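Side-chain contacts in cell division control protein Cdc48 (Mycobacterium smegmatis, PDB 5E7P), which probably binds ATP and hydrolyses it to ADP, as AAA ATPases do: residues P127-M132 against I171-E176; G416-H421 against L454-L459. One frame throughout, in Å; residues are numbered along the deposited sequence.

Contact 1 of 2, residues P127-M132 against I171-E176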
loop_
_atom_site.group_PDB
_atom_site.type_symbol
_atom_site.label_atom_id
_atom_site.label_comp_id
_atom_site.label_asym_id
_atom_site.label_seq_id
_atom_site.Cartn_x
_atom_site.Cartn_y
_atom_site.Cartn_z
ATOM N N PRO A 127 3.866 22.128 5.806
ATOM C CA PRO A 127 3.719 20.734 6.238
ATOM C C PRO A 127 3.408 19.778 5.087
ATOM O O PRO A 127 3.810 18.617 5.140
ATOM C CB PRO A 127 2.531 20.797 7.202
ATOM C CG PRO A 127 2.594 22.168 7.762
ATOM C CD PRO A 127 3.058 23.045 6.632
ATOM N N ALA A 128 2.698 20.258 4.070
ATOM C CA ALA A 128 2.393 19.437 2.903
ATOM C C ALA A 128 3.662 19.120 2.115
ATOM O O ALA A 128 3.824 18.017 1.589
ATOM C CB ALA A 128 1.372 20.135 2.014
ATOM N N THR A 129 4.558 20.097 2.037
ATOM C CA THR A 129 5.839 19.917 1.366
ATOM C C THR A 129 6.707 18.928 2.138
ATOM O O THR A 129 7.367 18.076 1.541
ATOM C CB THR A 129 6.584 21.258 1.223
ATOM O OG1 THR A 129 5.805 22.151 0.417
ATOM C CG2 THR A 129 7.942 21.054 0.574
ATOM N N LEU A 130 6.697 19.049 3.465
ATOM C CA LEU A 130 7.426 18.130 4.334
ATOM C C LEU A 130 6.991 16.687 4.111
ATOM O O LEU A 130 7.824 15.788 3.991
ATOM C CB LEU A 130 7.221 18.495 5.808
ATOM C CG LEU A 130 7.975 19.700 6.375
ATOM C CD1 LEU A 130 7.588 19.935 7.828
ATOM C CD2 LEU A 130 9.478 19.510 6.241
ATOM N N ARG A 131 5.681 16.474 4.058
ATOM C CA ARG A 131 5.127 15.139 3.880
ATOM C C ARG A 131 5.482 14.576 2.507
ATOM O O ARG A 131 5.804 13.396 2.374
ATOM C CB ARG A 131 3.612 15.165 4.070
ATOM C CG ARG A 131 2.933 13.828 3.876
ATOM C CD ARG A 131 1.453 13.940 4.193
ATOM N NE ARG A 131 0.816 15.031 3.459
ATOM C CZ ARG A 131 -0.311 15.626 3.837
ATOM N NH1 ARG A 131 -0.925 15.241 4.950
ATOM N NH2 ARG A 131 -0.822 16.611 3.112
ATOM N N MET A 132 5.427 15.430 1.493
ATOM C CA MET A 132 5.796 15.035 0.140
ATOM C C MET A 132 7.263 14.611 0.058
ATOM O O MET A 132 7.598 13.607 -0.572
ATOM C CB MET A 132 5.539 16.187 -0.833
ATOM C CG MET A 132 5.907 15.879 -2.275
ATOM S SD MET A 132 5.775 17.329 -3.337
ATOM C CE MET A 132 4.071 17.801 -3.052
ATOM N N ILE A 171 11.057 19.784 -7.114
ATOM C CA ILE A 171 11.860 19.983 -5.914
ATOM C C ILE A 171 11.832 21.449 -5.487
ATOM O O ILE A 171 12.430 22.310 -6.133
ATOM C CB ILE A 171 13.315 19.513 -6.111
ATOM C CG1 ILE A 171 13.347 18.015 -6.424
ATOM C CG2 ILE A 171 14.142 19.815 -4.875
ATOM C CD1 ILE A 171 14.741 17.445 -6.552
ATOM N N THR A 172 11.125 21.721 -4.396
ATOM C CA THR A 172 10.975 23.077 -3.884
ATOM C C THR A 172 11.808 23.281 -2.623
ATOM O O THR A 172 12.449 24.317 -2.444
ATOM C CB THR A 172 9.502 23.386 -3.571
ATOM O OG1 THR A 172 8.721 23.227 -4.762
ATOM C CG2 THR A 172 9.347 24.810 -3.049
ATOM N N TRP A 173 11.794 22.276 -1.753
ATOM C CA TRP A 173 12.532 22.323 -0.496
ATOM C C TRP A 173 14.043 22.285 -0.716
ATOM O O TRP A 173 14.517 21.993 -1.814
ATOM C CB TRP A 173 12.109 21.158 0.397
ATOM C CG TRP A 173 12.276 19.823 -0.259
ATOM C CD1 TRP A 173 13.338 18.977 -0.134
ATOM C CD2 TRP A 173 11.356 19.183 -1.150
ATOM N NE1 TRP A 173 13.134 17.847 -0.887
ATOM C CE2 TRP A 173 11.924 17.949 -1.522
ATOM C CE3 TRP A 173 10.105 19.533 -1.671
ATOM C CZ2 TRP A 173 11.286 17.062 -2.388
ATOM C CZ3 TRP A 173 9.473 18.654 -2.529
ATOM C CH2 TRP A 173 10.063 17.432 -2.879
ATOM N N THR A 174 14.793 22.578 0.341
ATOM C CA THR A 174 16.248 22.586 0.269
ATOM C C THR A 174 16.841 21.408 1.032
ATOM O O THR A 174 16.111 20.592 1.594
ATOM C CB THR A 174 16.831 23.898 0.825
ATOM O OG1 THR A 174 16.394 24.083 2.177
ATOM C CG2 THR A 174 16.373 25.079 -0.016
ATOM N N SER A 175 18.167 21.325 1.049
ATOM C CA SER A 175 18.858 20.226 1.713
ATOM C C SER A 175 19.279 20.590 3.133
ATOM O O SER A 175 20.465 20.763 3.412
ATOM C CB SER A 175 20.084 19.799 0.905
ATOM O OG SER A 175 21.022 20.856 0.802
ATOM N N GLU A 176 18.305 20.703 4.028
ATOM C CA GLU A 176 18.594 21.008 5.423
ATOM C C GLU A 176 18.288 19.815 6.322
ATOM O O GLU A 176 17.217 19.216 6.233
ATOM C CB GLU A 176 17.804 22.233 5.887
ATOM C CG GLU A 176 18.062 22.614 7.336
ATOM C CD GLU A 176 17.239 23.805 7.783
ATOM O OE1 GLU A 176 16.715 24.526 6.908
ATOM O OE2 GLU A 176 17.116 24.014 9.009
#
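Thr129 and Met132 meet the indole of Trp173 at the benzo part of the ring. The methyl CG2 of Thr129 lies 3.5 Å from CE3 of Trp173. It comes in obliquely, neither squarely over the face nor in the ring plane. The sulfur of Met132 reaches the neighbouring ring atom, with SD 4.0 Å from CZ3 of Trp173. Measured to the centroid of the six-membered ring, SD stands at 5.2 Å and 72° off the normal. This is a Met-aromatic contact of oblique geometry.

The methyl of Thr129 is turned to the ring because CG2 is anti to the backbone N. That rotation sets OG1 on the side of the backbone N, and OG1 hydrogen-bonds to Ser126 OG. The Met132 chain is extended through its first two torsions and bends only at the last, chi3 -56°. Thr129 and Met132 are three residues apart on the helix and so present to the same side.

Beyond the contact, NE1 of Trp173 makes a weak hydrogen bond to Leu147 O. The Trp173 side chain also touches Leu148 of a loop and, on helix 427-448, Arg435. The contact joins helix 127-133 to the loop between helix 160-169 and strand 177-184. The side chain of Met132 is about 4 Å from a bound ADP. Met132 thus lies at the margin of the nucleotide pocket that includes Gly273 and Thr278.

Contact 2 of 2, residues G416-H421 against L454-L459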
loop_
_atom_site.group_PDB
_atom_site.type_symbol
_atom_site.label_atom_id
_atom_site.label_comp_id
_atom_site.label_asym_id
_atom_site.label_seq_id
_atom_site.Cartn_x
_atom_site.Cartn_y
_atom_site.Cartn_z
ATOM N N GLY A 416 9.858 2.369 -21.255
ATOM C CA GLY A 416 9.183 1.084 -21.264
ATOM C C GLY A 416 9.857 0.102 -20.327
ATOM O O GLY A 416 9.194 -0.692 -19.657
ATOM N N ASP A 417 11.183 0.163 -20.278
ATOM C CA ASP A 417 11.970 -0.709 -19.414
ATOM C C ASP A 417 11.803 -0.321 -17.946
ATOM O O ASP A 417 11.721 -1.183 -17.071
ATOM C CB ASP A 417 13.446 -0.661 -19.812
ATOM C CG ASP A 417 14.327 -1.463 -18.877
ATOM O OD1 ASP A 417 14.309 -2.709 -18.963
ATOM O OD2 ASP A 417 15.044 -0.847 -18.059
ATOM N N ILE A 418 11.750 0.982 -17.684
ATOM C CA ILE A 418 11.539 1.482 -16.331
ATOM C C ILE A 418 10.142 1.124 -15.828
ATOM O O ILE A 418 9.971 0.750 -14.670
ATOM C CB ILE A 418 11.743 3.002 -16.253
ATOM C CG1 ILE A 418 13.163 3.363 -16.688
ATOM C CG2 ILE A 418 11.473 3.510 -14.842
ATOM C CD1 ILE A 418 14.238 2.730 -15.832
ATOM N N ALA A 419 9.151 1.230 -16.708
ATOM C CA ALA A 419 7.781 0.855 -16.373
ATOM C C ALA A 419 7.667 -0.644 -16.110
ATOM O O ALA A 419 6.953 -1.073 -15.204
ATOM C CB ALA A 419 6.829 1.272 -17.483
ATOM N N ASP A 420 8.380 -1.435 -16.906
ATOM C CA ASP A 420 8.364 -2.887 -16.761
ATOM C C ASP A 420 9.006 -3.336 -15.454
ATOM O O ASP A 420 8.701 -4.415 -14.947
ATOM C CB ASP A 420 9.072 -3.558 -17.941
ATOM C CG ASP A 420 8.188 -3.669 -19.171
ATOM O OD1 ASP A 420 6.960 -3.850 -19.017
ATOM O OD2 ASP A 420 8.726 -3.587 -20.295
ATOM N N HIS A 421 9.893 -2.507 -14.910
ATOM C CA HIS A 421 10.641 -2.869 -13.710
ATOM C C HIS A 421 10.144 -2.158 -12.456
ATOM O O HIS A 421 10.859 -2.070 -11.454
ATOM C CB HIS A 421 12.138 -2.623 -13.913
ATOM C CG HIS A 421 12.806 -3.655 -14.770
ATOM N ND1 HIS A 421 12.453 -3.873 -16.085
ATOM C CD2 HIS A 421 13.794 -4.539 -14.495
ATOM C CE1 HIS A 421 13.200 -4.842 -16.585
ATOM N NE2 HIS A 421 14.022 -5.263 -15.640
ATOM N N LEU A 454 18.797 14.137 -18.139
ATOM C CA LEU A 454 18.405 12.811 -17.668
ATOM C C LEU A 454 18.632 11.705 -18.694
ATOM O O LEU A 454 18.241 11.824 -19.854
ATOM C CB LEU A 454 16.938 12.808 -17.232
ATOM C CG LEU A 454 16.664 12.812 -15.728
ATOM C CD1 LEU A 454 17.036 14.155 -15.120
ATOM C CD2 LEU A 454 15.209 12.468 -15.443
ATOM N N ARG A 455 19.262 10.623 -18.251
ATOM C CA ARG A 455 19.449 9.448 -19.090
ATOM C C ARG A 455 18.855 8.221 -18.407
ATOM O O ARG A 455 18.406 8.300 -17.264
ATOM C CB ARG A 455 20.931 9.237 -19.398
ATOM C CG ARG A 455 21.818 9.186 -18.170
ATOM C CD ARG A 455 23.289 9.197 -18.552
ATOM N NE ARG A 455 23.635 10.372 -19.348
ATOM C CZ ARG A 455 24.875 10.698 -19.699
ATOM N NH1 ARG A 455 25.894 9.938 -19.319
ATOM N NH2 ARG A 455 25.095 11.785 -20.425
ATOM N N HIS A 456 18.849 7.094 -19.111
ATOM C CA HIS A 456 18.270 5.860 -18.587
ATOM C C HIS A 456 18.990 5.377 -17.334
ATOM O O HIS A 456 18.374 4.796 -16.440
ATOM C CB HIS A 456 18.296 4.762 -19.648
ATOM C CG HIS A 456 17.829 3.433 -19.147
ATOM N ND1 HIS A 456 16.502 3.150 -18.911
ATOM C CD2 HIS A 456 18.517 2.310 -18.824
ATOM C CE1 HIS A 456 16.389 1.909 -18.472
ATOM N NE2 HIS A 456 17.596 1.377 -18.409
ATOM N N ALA A 457 20.296 5.621 -17.278
ATOM C CA ALA A 457 21.111 5.214 -16.141
ATOM C C ALA A 457 20.606 5.820 -14.834
ATOM O O ALA A 457 20.625 5.169 -13.790
ATOM C CB ALA A 457 22.565 5.593 -16.375
ATOM N N ASP A 458 20.146 7.065 -14.903
ATOM C CA ASP A 458 19.674 7.785 -13.725
ATOM C C ASP A 458 18.399 7.178 -13.153
ATOM O O ASP A 458 18.276 7.000 -11.942
ATOM C CB ASP A 458 19.435 9.255 -14.065
ATOM C CG ASP A 458 20.652 9.912 -14.674
ATOM O OD1 ASP A 458 21.782 9.573 -14.262
ATOM O OD2 ASP A 458 20.481 10.766 -15.569
ATOM N N LEU A 459 17.449 6.871 -14.031
ATOM C CA LEU A 459 16.182 6.290 -13.608
ATOM C C LEU A 459 16.388 4.886 -13.059
ATOM O O LEU A 459 15.815 4.524 -12.032
ATOM C CB LEU A 459 15.181 6.267 -14.764
ATOM C CG LEU A 459 14.823 7.629 -15.363
ATOM C CD1 LEU A 459 13.683 7.492 -16.354
ATOM C CD2 LEU A 459 14.469 8.629 -14.274
#
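The imidazole of His456 receives Asp417 at its edge. Asp417 OD2 lies in the ring plane, 3.1 Å from CE1 of His456. The carboxylate is turned 57° from the ring. OD2 is also 3.4 Å from NE2 of His456, but the angle is too poor for a hydrogen bond. The nearest ring atom to the carboxylate is thus a carbon. The other ring nitrogen, ND1, is hydrogen-bonded to Leu413 O, which helps fix the rotation of the ring.

Ile418 comes to the same ring obliquely, with CD1 3.5 Å from CE1 of His456. The two side chains slide past each other in opposite directions. The first torsion of Ile418 sets CG1 toward the other helix, and chi2 -60° then turns CD1 onto the ring and Leu459. There CD1 lies 3.8 Å from CB of Leu459, the two side chains crossing at about a right angle.

These residues join two short helices, 415-420 and 456-462, with no strand in the chain between them. The longer helix 427-448 lies between them in sequence, an order consistent with the small helical lid of AAA ATPases.

Helix 394-404 adds Leu401 to the apolar side, against Ile418. Arg455 occupies the N-cap position of the second helix, and its side chain touches Arg444 of the neighbouring helix 427-448. The side chain of Asp458 touches Arg440 and Ala441 of that same helix.

Overall arrangement
Both contacts are partly buried, and the centre of each lies about 22 Å from the centre of the chain. They follow one another in sequence, with centres 25 Å apart and nearest atoms about 9 Å apart, so they do not touch. Contact 1 sets a helix against a loop, whereas contact 2 sets helix against helix. The first is apolar and sulfur-aromatic, beside ADP. The second mixes aliphatic packing with a carboxylate at an imidazole edge, and lies away from the annotated sites. Helix 427-448 is a shared neighbour: its Arg435 touches the loop of contact 1, while Arg440, Ala441 and Arg444 meet segment 454-459.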